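Local coordinates for protein alkaline phosphatase D (Bacillus subtilis, PDB 2YEQ) that hydrolyses phosphate esters, a phosphatase and phosphodiesterase whose active site holds iron and calcium, at residues 206-211 and 275-280. Residues are numbered along the deposited sequence; the frame is centred on the assembly and turned at random.
With CA (calcium ion), chain B; CA (calcium ion), chain C.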
# COMPACT_ATOMS: atom_id res chain seq x y z
N VAL A 206 1.60 5.83 3.70
CA VAL A 206 1.69 4.37 3.68
C VAL A 206 0.71 3.74 4.67
O VAL A 206 0.42 4.30 5.74
CB VAL A 206 3.16 3.91 3.99
CG1 VAL A 206 4.14 4.47 2.93
CG2 VAL A 206 3.57 4.36 5.40
N THR A 207 0.22 2.55 4.31
CA THR A 207 -0.47 1.67 5.25
C THR A 207 -0.10 0.26 4.89
O THR A 207 0.28 0.01 3.74
CB THR A 207 -1.99 1.89 5.26
OG1 THR A 207 -2.56 1.09 6.30
CG2 THR A 207 -2.64 1.58 3.85
N TRP A 208 -0.12 -0.65 5.85
CA TRP A 208 0.45 -1.99 5.63
C TRP A 208 -0.67 -2.97 5.31
O TRP A 208 -1.83 -2.67 5.53
CB TRP A 208 1.22 -2.48 6.87
CG TRP A 208 0.51 -2.33 8.17
CD1 TRP A 208 -0.81 -2.57 8.43
CD2 TRP A 208 1.10 -1.91 9.41
NE1 TRP A 208 -1.07 -2.31 9.76
CE2 TRP A 208 0.08 -1.91 10.38
CE3 TRP A 208 2.39 -1.55 9.79
CZ2 TRP A 208 0.31 -1.54 11.70
CZ3 TRP A 208 2.63 -1.18 11.10
CH2 TRP A 208 1.58 -1.19 12.05
N ASP A 209 -0.30 -4.14 4.82
CA ASP A 209 -1.21 -5.28 4.77
C ASP A 209 -0.56 -6.42 5.55
O ASP A 209 0.00 -6.16 6.63
CB ASP A 209 -1.58 -5.68 3.32
CG ASP A 209 -2.76 -6.67 3.27
OD1 ASP A 209 -3.70 -6.53 4.11
OD2 ASP A 209 -2.72 -7.62 2.41
N ASP A 210 -0.60 -7.65 5.06
CA ASP A 210 -0.16 -8.80 5.89
C ASP A 210 1.33 -9.05 5.87
O ASP A 210 1.91 -9.36 6.91
CB ASP A 210 -0.89 -10.12 5.56
CG ASP A 210 -0.95 -10.44 4.09
OD1 ASP A 210 -0.82 -9.51 3.24
OD2 ASP A 210 -1.13 -11.64 3.75
N HIS A 211 1.96 -8.90 4.70
CA HIS A 211 3.33 -9.33 4.54
C HIS A 211 4.39 -8.46 5.20
O HIS A 211 5.54 -8.88 5.32
CB HIS A 211 3.65 -9.59 3.09
CG HIS A 211 3.07 -10.86 2.56
ND1 HIS A 211 3.53 -12.11 2.93
CD2 HIS A 211 2.11 -11.08 1.62
CE1 HIS A 211 2.89 -13.04 2.24
NE2 HIS A 211 2.00 -12.44 1.46
N VAL A 275 -7.42 6.54 5.57
CA VAL A 275 -6.42 5.50 5.42
C VAL A 275 -6.68 4.43 6.51
O VAL A 275 -6.55 4.71 7.69
CB VAL A 275 -4.99 6.10 5.57
CG1 VAL A 275 -3.95 5.04 5.38
CG2 VAL A 275 -4.77 7.26 4.53
N LEU A 276 -7.08 3.24 6.08
CA LEU A 276 -7.55 2.21 6.98
C LEU A 276 -6.44 1.20 7.31
O LEU A 276 -5.37 1.13 6.62
CB LEU A 276 -8.72 1.45 6.35
CG LEU A 276 -9.89 2.30 5.83
CD1 LEU A 276 -11.04 1.39 5.34
CD2 LEU A 276 -10.38 3.31 6.85
N ASP A 277 -6.73 0.43 8.35
CA ASP A 277 -5.90 -0.70 8.80
C ASP A 277 -6.82 -1.89 9.02
O ASP A 277 -7.51 -1.97 10.03
CB ASP A 277 -5.15 -0.27 10.07
CG ASP A 277 -4.21 -1.35 10.63
OD1 ASP A 277 -4.18 -2.50 10.13
OD2 ASP A 277 -3.49 -1.00 11.58
N THR A 278 -6.84 -2.79 8.05
CA THR A 278 -7.73 -3.93 8.07
C THR A 278 -7.04 -5.21 8.54
O THR A 278 -7.61 -6.29 8.41
CB THR A 278 -8.38 -4.16 6.68
OG1 THR A 278 -7.36 -4.43 5.69
CG2 THR A 278 -9.24 -2.92 6.25
N ARG A 279 -5.80 -5.09 9.05
CA ARG A 279 -5.07 -6.22 9.63
C ARG A 279 -5.01 -6.23 11.13
O ARG A 279 -5.16 -7.29 11.74
CB ARG A 279 -3.61 -6.27 9.14
CG ARG A 279 -3.45 -6.78 7.76
CD ARG A 279 -3.79 -8.21 7.58
NE ARG A 279 -3.91 -8.50 6.16
CZ ARG A 279 -4.45 -9.59 5.62
NH1 ARG A 279 -4.92 -10.61 6.37
NH2 ARG A 279 -4.54 -9.67 4.30
N GLN A 280 -4.69 -5.08 11.73
CA GLN A 280 -4.26 -5.04 13.13
C GLN A 280 -5.38 -5.43 14.15
O GLN A 280 -5.08 -5.86 15.30
CB GLN A 280 -3.73 -3.66 13.46
CG GLN A 280 -3.08 -3.55 14.84
CD GLN A 280 -2.44 -2.21 15.09
OE1 GLN A 280 -2.33 -1.34 14.19
NE2 GLN A 280 -1.99 -2.03 16.31
CA CA B . -1.36 -8.86 1.03
CA CA C . -1.67 -12.87 1.91
O HOH W 1 -4.05 -3.34 7.09
O HOH W 2 -6.17 -6.67 5.34
O HOH W 3 -1.19 -6.52 -0.02
O HOH W 4 -2.08 -14.16 0.14
O HOH W 5 -3.66 -11.63 1.59
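Arg279 reaches the metal ligand Asp209 where two loops meet, each following a strand of a different central sheet of the calcineurin-like metallophosphatase fold. NE bonds Asp209 OD1 at 2.9 Å in a salt bridge; the oxygen lies close to the guanidinium plane, whereas NE stands above the carboxylate plane. NH2 adds weak bonds to both oxygens. Asp210 CB sits over one face of the guanidinium, toward its rim, and NH1 pairs with Asp350. Asp209 CG lies anti to the backbone N (chi1 -167°), carrying the carboxylate between Arg279 and a calcium ion, which OD2 binds at 2.3 Å, while OD1 also accepts from a water held by Thr278 OG1. That calcium also takes Asp210 OD1, with Asp151 and Asp380; Asp210 OD2 binds the second calcium, beside Asn215 and Asn216. Further back, Asp277 OD1 accepts Trp208 NE1 at 3.1 Å, in the indole plane, and the backbone N-H groups of Arg279 and Gln280, the former an Asx turn. An alanine in place of Asp277 would probably leave the indole N-H without its acceptor and the N-H groups of Arg279 and Gln280 without the oxygen that fixes their turn. A water bridges Trp208 O to Asp277 OD1. Nearest the strands, Val275 CG1 packs on Thr207 CB, and Thr207 OG1 donates to Leu276 O at 2.8 Å.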